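Local coordinates for protein aspartate--tRNA(Asp/Asn) ligase (Sulfolobus tokodaii, PDB 1WYD) that attaches L-aspartate to both tRNA(Asp) and tRNA(Asn) at the expense of ATP, probably by way of an aspartyl-adenylate intermediate, at residues E229-Y235 / G356-N360; I275-Y280 / L316-W322. One frame throughout, in Å; residues are numbered along the deposited sequence.

Contact 1: residues E229-Y235 / G356-N360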
loop_
_atom_site.group_PDB
_atom_site.type_symbol
_atom_site.label_atom_id
_atom_site.label_comp_id
_atom_site.label_asym_id
_atom_site.label_seq_id
_atom_site.Cartn_x
_atom_site.Cartn_y
_atom_site.Cartn_z
ATOM N N GLU B 229 -3.843 9.360 10.501
ATOM C CA GLU B 229 -3.535 10.578 11.225
ATOM C C GLU B 229 -4.640 11.555 10.867
ATOM O O GLU B 229 -4.980 11.694 9.697
ATOM C CB GLU B 229 -2.127 11.119 10.842
ATOM C CG GLU B 229 -1.461 12.015 11.895
ATOM C CD GLU B 229 -1.180 11.331 13.243
ATOM O OE1 GLU B 229 -1.054 12.027 14.271
ATOM O OE2 GLU B 229 -1.048 10.088 13.303
ATOM N N MET B 230 -5.234 12.193 11.868
ATOM C CA MET B 230 -6.448 12.978 11.676
ATOM C C MET B 230 -6.318 14.345 12.344
ATOM O O MET B 230 -6.203 14.444 13.553
ATOM C CB MET B 230 -7.662 12.188 12.196
ATOM C CG MET B 230 -9.002 12.779 11.849
ATOM S SD MET B 230 -10.472 11.970 12.692
ATOM C CE MET B 230 -11.606 12.207 11.447
ATOM N N ALA B 231 -6.269 15.401 11.540
ATOM C CA ALA B 231 -6.274 16.753 12.092
ATOM C C ALA B 231 -7.652 17.131 12.660
ATOM O O ALA B 231 -8.697 16.631 12.181
ATOM C CB ALA B 231 -5.777 17.777 11.078
ATOM N N PHE B 232 -7.603 17.971 13.704
ATOM C CA PHE B 232 -8.766 18.431 14.490
ATOM C C PHE B 232 -9.504 17.262 15.093
ATOM O O PHE B 232 -10.708 17.110 14.936
ATOM C CB PHE B 232 -9.699 19.355 13.675
ATOM C CG PHE B 232 -8.975 20.512 13.043
ATOM C CD1 PHE B 232 -8.626 20.480 11.696
ATOM C CD2 PHE B 232 -8.595 21.605 13.805
ATOM C CE1 PHE B 232 -7.925 21.548 11.113
ATOM C CE2 PHE B 232 -7.902 22.673 13.229
ATOM C CZ PHE B 232 -7.566 22.650 11.881
ATOM N N ALA B 233 -8.752 16.444 15.809
ATOM C CA ALA B 233 -9.252 15.209 16.343
ATOM C C ALA B 233 -8.332 14.953 17.491
ATOM O O ALA B 233 -7.130 15.311 17.409
ATOM C CB ALA B 233 -9.127 14.099 15.305
ATOM N N ASP B 234 -8.867 14.361 18.565
ATOM C CA ASP B 234 -8.026 13.838 19.629
ATOM C C ASP B 234 -8.185 12.348 19.661
ATOM O O ASP B 234 -8.798 11.786 18.748
ATOM C CB ASP B 234 -8.351 14.448 20.976
ATOM C CG ASP B 234 -9.768 14.101 21.476
ATOM O OD1 ASP B 234 -10.413 13.151 20.972
ATOM O OD2 ASP B 234 -10.301 14.767 22.394
ATOM N N TYR B 235 -7.677 11.717 20.720
ATOM C CA TYR B 235 -7.639 10.268 20.771
ATOM C C TYR B 235 -9.000 9.602 20.896
ATOM O O TYR B 235 -9.187 8.491 20.400
ATOM C CB TYR B 235 -6.650 9.762 21.822
ATOM C CG TYR B 235 -7.083 9.856 23.275
ATOM C CD1 TYR B 235 -6.681 8.886 24.181
ATOM C CD2 TYR B 235 -7.871 10.926 23.751
ATOM C CE1 TYR B 235 -7.033 8.959 25.519
ATOM C CE2 TYR B 235 -8.242 11.017 25.077
ATOM C CZ TYR B 235 -7.813 10.019 25.965
ATOM O OH TYR B 235 -8.147 10.067 27.289
ATOM N N GLY B 356 -2.323 4.264 19.543
ATOM C CA GLY B 356 -2.398 5.649 19.113
ATOM C C GLY B 356 -2.519 6.698 20.219
ATOM O O GLY B 356 -2.477 6.373 21.416
ATOM N N SER B 357 -2.686 7.969 19.828
ATOM C CA SER B 357 -2.819 9.058 20.810
ATOM C C SER B 357 -3.225 10.409 20.240
ATOM O O SER B 357 -3.392 10.579 19.045
ATOM C CB SER B 357 -1.503 9.260 21.552
ATOM O OG SER B 357 -0.547 9.875 20.692
ATOM N N THR B 358 -3.382 11.369 21.139
ATOM C CA THR B 358 -3.512 12.747 20.768
ATOM C C THR B 358 -2.087 13.234 20.791
ATOM O O THR B 358 -1.330 12.882 21.687
ATOM C CB THR B 358 -4.311 13.508 21.825
ATOM O OG1 THR B 358 -5.545 12.827 22.069
ATOM C CG2 THR B 358 -4.726 14.879 21.277
ATOM N N ARG B 359 -1.722 14.065 19.828
ATOM C CA ARG B 359 -0.323 14.469 19.732
ATOM C C ARG B 359 -0.149 15.872 20.290
ATOM O O ARG B 359 -1.118 16.611 20.454
ATOM C CB ARG B 359 0.154 14.416 18.289
ATOM C CG ARG B 359 -0.476 13.298 17.472
ATOM C CD ARG B 359 -0.147 11.880 17.930
ATOM N NE ARG B 359 -0.305 10.955 16.820
ATOM C CZ ARG B 359 -0.195 9.636 16.898
ATOM N NH1 ARG B 359 0.058 9.050 18.057
ATOM N NH2 ARG B 359 -0.362 8.892 15.806
ATOM N N ASN B 360 1.090 16.244 20.569
ATOM C CA ASN B 360 1.412 17.638 20.802
ATOM C C ASN B 360 1.409 18.433 19.498
ATOM O O ASN B 360 1.483 17.848 18.436
ATOM C CB ASN B 360 2.742 17.746 21.546
ATOM C CG ASN B 360 2.673 17.160 22.943
ATOM O OD1 ASN B 360 3.633 16.510 23.405
ATOM N ND2 ASN B 360 1.532 17.360 23.624
#

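Contact 2: residues I275-Y280 / L316-W322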
loop_
_atom_site.group_PDB
_atom_site.type_symbol
_atom_site.label_atom_id
_atom_site.label_comp_id
_atom_site.label_asym_id
_atom_site.label_seq_id
_atom_site.Cartn_x
_atom_site.Cartn_y
_atom_site.Cartn_z
ATOM N N ILE B 275 -16.351 -0.281 22.058
ATOM C CA ILE B 275 -15.490 -1.297 22.610
ATOM C C ILE B 275 -15.234 -0.910 24.070
ATOM O O ILE B 275 -15.095 0.262 24.382
ATOM C CB ILE B 275 -14.178 -1.402 21.783
ATOM C CG1 ILE B 275 -14.442 -2.142 20.472
ATOM C CG2 ILE B 275 -13.082 -2.138 22.543
ATOM C CD1 ILE B 275 -13.483 -1.762 19.329
ATOM N N LYS B 276 -15.191 -1.889 24.965
ATOM C CA LYS B 276 -14.876 -1.618 26.362
ATOM C C LYS B 276 -13.597 -0.782 26.493
ATOM O O LYS B 276 -12.585 -1.126 25.863
ATOM C CB LYS B 276 -14.740 -2.952 27.111
ATOM C CG LYS B 276 -14.324 -2.824 28.590
ATOM C CD LYS B 276 -15.534 -2.841 29.535
ATOM C CE LYS B 276 -15.091 -3.007 30.978
ATOM N NZ LYS B 276 -14.936 -1.679 31.630
ATOM N N ARG B 277 -13.653 0.325 27.255
ATOM C CA ARG B 277 -12.438 1.074 27.646
ATOM C C ARG B 277 -12.089 0.801 29.082
ATOM O O ARG B 277 -12.953 0.818 29.957
ATOM C CB ARG B 277 -12.511 2.601 27.463
ATOM C CG ARG B 277 -13.808 3.168 26.935
ATOM C CD ARG B 277 -13.729 4.622 26.438
ATOM N NE ARG B 277 -12.827 5.500 27.203
ATOM C CZ ARG B 277 -12.142 6.525 26.662
ATOM N NH1 ARG B 277 -12.259 6.794 25.367
ATOM N NH2 ARG B 277 -11.345 7.293 27.406
ATOM N N LEU B 278 -10.808 0.567 29.318
ATOM C CA LEU B 278 -10.309 0.321 30.630
ATOM C C LEU B 278 -9.136 1.248 30.787
ATOM O O LEU B 278 -8.214 1.229 29.953
ATOM C CB LEU B 278 -9.851 -1.128 30.693
ATOM C CG LEU B 278 -9.259 -1.673 31.979
ATOM C CD1 LEU B 278 -10.366 -1.862 32.969
ATOM C CD2 LEU B 278 -8.598 -2.974 31.690
ATOM N N LYS B 279 -9.164 2.082 31.827
ATOM C CA LYS B 279 -8.044 2.978 32.119
ATOM C C LYS B 279 -6.888 2.140 32.578
ATOM O O LYS B 279 -7.089 1.086 33.162
ATOM C CB LYS B 279 -8.383 4.013 33.201
ATOM C CG LYS B 279 -9.699 4.772 32.989
ATOM C CD LYS B 279 -10.072 5.550 34.240
ATOM C CE LYS B 279 -10.516 6.956 33.899
ATOM N NZ LYS B 279 -11.983 7.016 33.600
ATOM N N TYR B 280 -5.672 2.601 32.280
ATOM C CA TYR B 280 -4.445 1.911 32.670
ATOM C C TYR B 280 -4.403 1.773 34.204
ATOM O O TYR B 280 -4.110 0.706 34.727
ATOM C CB TYR B 280 -3.251 2.689 32.145
ATOM C CG TYR B 280 -1.947 2.420 32.857
ATOM C CD1 TYR B 280 -1.097 1.452 32.401
ATOM C CD2 TYR B 280 -1.559 3.151 33.980
ATOM C CE1 TYR B 280 0.114 1.195 33.024
ATOM C CE2 TYR B 280 -0.358 2.889 34.621
ATOM C CZ TYR B 280 0.471 1.905 34.122
ATOM O OH TYR B 280 1.673 1.592 34.707
ATOM N N LEU B 316 -11.908 -7.939 23.394
ATOM C CA LEU B 316 -11.572 -6.768 22.618
ATOM C C LEU B 316 -11.817 -5.518 23.440
ATOM O O LEU B 316 -12.974 -5.131 23.680
ATOM C CB LEU B 316 -12.383 -6.778 21.320
ATOM C CG LEU B 316 -11.932 -5.910 20.167
ATOM C CD1 LEU B 316 -10.638 -6.435 19.555
ATOM C CD2 LEU B 316 -13.057 -5.824 19.150
ATOM N N TYR B 317 -10.725 -4.925 23.910
ATOM C CA TYR B 317 -10.791 -3.773 24.761
ATOM C C TYR B 317 -9.624 -2.806 24.489
ATOM O O TYR B 317 -8.527 -3.224 24.068
ATOM C CB TYR B 317 -10.806 -4.250 26.218
ATOM C CG TYR B 317 -9.631 -5.108 26.608
ATOM C CD1 TYR B 317 -8.591 -4.584 27.348
ATOM C CD2 TYR B 317 -9.560 -6.437 26.233
ATOM C CE1 TYR B 317 -7.484 -5.357 27.703
ATOM C CE2 TYR B 317 -8.477 -7.222 26.576
ATOM C CZ TYR B 317 -7.427 -6.678 27.321
ATOM O OH TYR B 317 -6.323 -7.459 27.671
ATOM N N PHE B 318 -9.858 -1.519 24.718
ATOM C CA PHE B 318 -8.790 -0.518 24.709
ATOM C C PHE B 318 -8.187 -0.377 26.107
ATOM O O PHE B 318 -8.914 -0.345 27.092
ATOM C CB PHE B 318 -9.372 0.868 24.384
ATOM C CG PHE B 318 -9.831 1.058 22.961
ATOM C CD1 PHE B 318 -11.172 1.186 22.671
ATOM C CD2 PHE B 318 -8.900 1.227 21.921
ATOM C CE1 PHE B 318 -11.600 1.415 21.359
ATOM C CE2 PHE B 318 -9.317 1.461 20.603
ATOM C CZ PHE B 318 -10.660 1.549 20.326
ATOM N N ILE B 319 -6.861 -0.267 26.201
ATOM C CA ILE B 319 -6.249 0.296 27.394
ATOM C C ILE B 319 -5.822 1.756 27.150
ATOM O O ILE B 319 -4.777 2.028 26.522
ATOM C CB ILE B 319 -5.076 -0.513 27.903
ATOM C CG1 ILE B 319 -5.472 -1.959 28.165
ATOM C CG2 ILE B 319 -4.590 0.110 29.205
ATOM C CD1 ILE B 319 -4.319 -2.766 28.773
ATOM N N VAL B 320 -6.621 2.669 27.706
ATOM C CA VAL B 320 -6.489 4.117 27.536
ATOM C C VAL B 320 -5.756 4.836 28.683
ATOM O O VAL B 320 -5.536 4.280 29.763
ATOM C CB VAL B 320 -7.886 4.775 27.310
ATOM C CG1 VAL B 320 -8.620 4.101 26.171
ATOM C CG2 VAL B 320 -8.703 4.733 28.555
ATOM N N ASP B 321 -5.393 6.085 28.440
ATOM C CA ASP B 321 -4.810 6.934 29.461
ATOM C C ASP B 321 -3.549 6.338 30.156
ATOM O O ASP B 321 -3.475 6.317 31.391
ATOM C CB ASP B 321 -5.892 7.384 30.486
ATOM C CG ASP B 321 -7.062 8.159 29.828
ATOM O OD1 ASP B 321 -8.110 8.378 30.469
ATOM O OD2 ASP B 321 -7.025 8.607 28.668
ATOM N N TRP B 322 -2.548 5.901 29.382
ATOM C CA TRP B 322 -1.252 5.467 29.973
ATOM C C TRP B 322 -0.437 6.602 30.680
ATOM O O TRP B 322 -0.686 7.789 30.435
ATOM C CB TRP B 322 -0.374 4.775 28.904
ATOM C CG TRP B 322 -0.956 3.479 28.372
ATOM C CD1 TRP B 322 -2.016 3.352 27.538
ATOM C CD2 TRP B 322 -0.500 2.143 28.645
ATOM N NE1 TRP B 322 -2.261 2.027 27.275
ATOM C CE2 TRP B 322 -1.350 1.260 27.946
ATOM C CE3 TRP B 322 0.543 1.600 29.421
ATOM C CZ2 TRP B 322 -1.194 -0.133 27.979
ATOM C CZ3 TRP B 322 0.701 0.212 29.460
ATOM C CH2 TRP B 322 -0.169 -0.642 28.734
HETATM O O HOH W 1 -15.486 -4.673 23.970
HETATM O O HOH W 2 -10.528 7.911 29.797
#

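Contact 1: residues E229-Y235 / G356-N360
Two side chains that start out sideways turn their ends together here. Glu229 (chi1 t, chi2 p) swings its carboxylate toward the guanidinium of Arg359, whose chi1 of -34° lies between wells and whose chain then bends at chi2 (m) before extending at chi3 (t). The result is a bidentate salt bridge with two nearly linear hydrogen bonds: Arg359 NE donates to Glu229 OE1 at 2.9 Å and Arg359 NH2 to Glu229 OE2 at 2.9 Å, with the carboxylate at the guanidinium edge. The remaining nitrogen is held within its own segment, Arg359 NH1 donating to Ser357 OG at 2.8 Å; that hydroxyl, on a p rotamer, also bonds to Thr331. In the largely antiparallel sheet of the class II synthetase catalytic domain, strands 222-231 and 351-358 are not neighbours. Strand 394-400 runs between them, and its His394 touches both Glu229 and Arg359, so the ion pair reaches across an intervening strand. Arg359 is a predicted L-aspartate ligand, and the bidentate geometry is consistent with Glu229 orienting its guanidinium. A second link forms where helix 235-256 begins. Asp234 is its N-cap, and the next amide, Tyr235 N, donates to Thr358 OG1 at 2.8 Å, a hydroxyl also bonded to Glu342. Tyr235 CB packs 3.8 Å from Ser357 C, while its p rotamer leads the ring away from the strand and its OH to Asp321.

Contact 2: residues I275-Y280 / L316-W322
Strand 276-279 and strand 316-320 are the two parallel strands of a beta-alpha-beta crossover, joined through helices 280-289 and 302-312, at one end of the otherwise largely antiparallel class II catalytic sheet; 276-279 is the outermost strand at this end within the chain. Just ahead of it, Ile275 points toward the partner, its CG2 lying 3.2 Å from Leu316 O and 3.8 Å from Phe318 CD1. At Lys276 a water joins the backbones, accepting from Lys276 N (3.0 Å) and donating to Leu316 O (2.6 Å), before direct pairing starts with Phe318 N to Lys276 O at 3.0 Å. Arg277 lies on the same face as Phe318 and Val320, with Val320 CG1 over one face of its guanidinium. A second water accepts from Arg277 NH2 and donates to Asp321 OD1, at 2.6 Å each, bridging charges too far apart for a salt bridge; Asp321 also pairs with Lys334 and Tyr235. Leu278, on the opposite face with Ile319, continues the ladder: Leu278 N donates to Phe318 O and its carbonyl O accepts from Val320 N, both at 3.1 Å. Lys279 is the N-cap of helix 280-289. Tyr280, the first helical residue, still gives its amide N to Val320 O at 3.0 Å. Its ring, inclined at 40° to that of Trp322, brings Tyr280 CD1 to 3.4 Å from Trp322 CE3, over one face of the indole.

Overall arrangement
Both contacts belong to the catalytic sheet, their centres about 17 Å apart, and contact 2 is nested in the chain loop closed by contact 1. Contact 1 is buried, at the ends of inner strands and the turn before helix 235-256; it relies on polar side chains, including a predicted substrate-binding arginine, and its turn meets the second subunit. Contact 2 is a backbone ladder at the sheet's edge, mostly buried but with exposed lysine and arginine side chains on its outer strand, and it buries about three times as much area. Helix 235-256 also packs on Phe318 and Val320 in contact 2. Tyr235 OH lies 2.3 Å from Asp321 OD2, a probable hydrogen bond joining them.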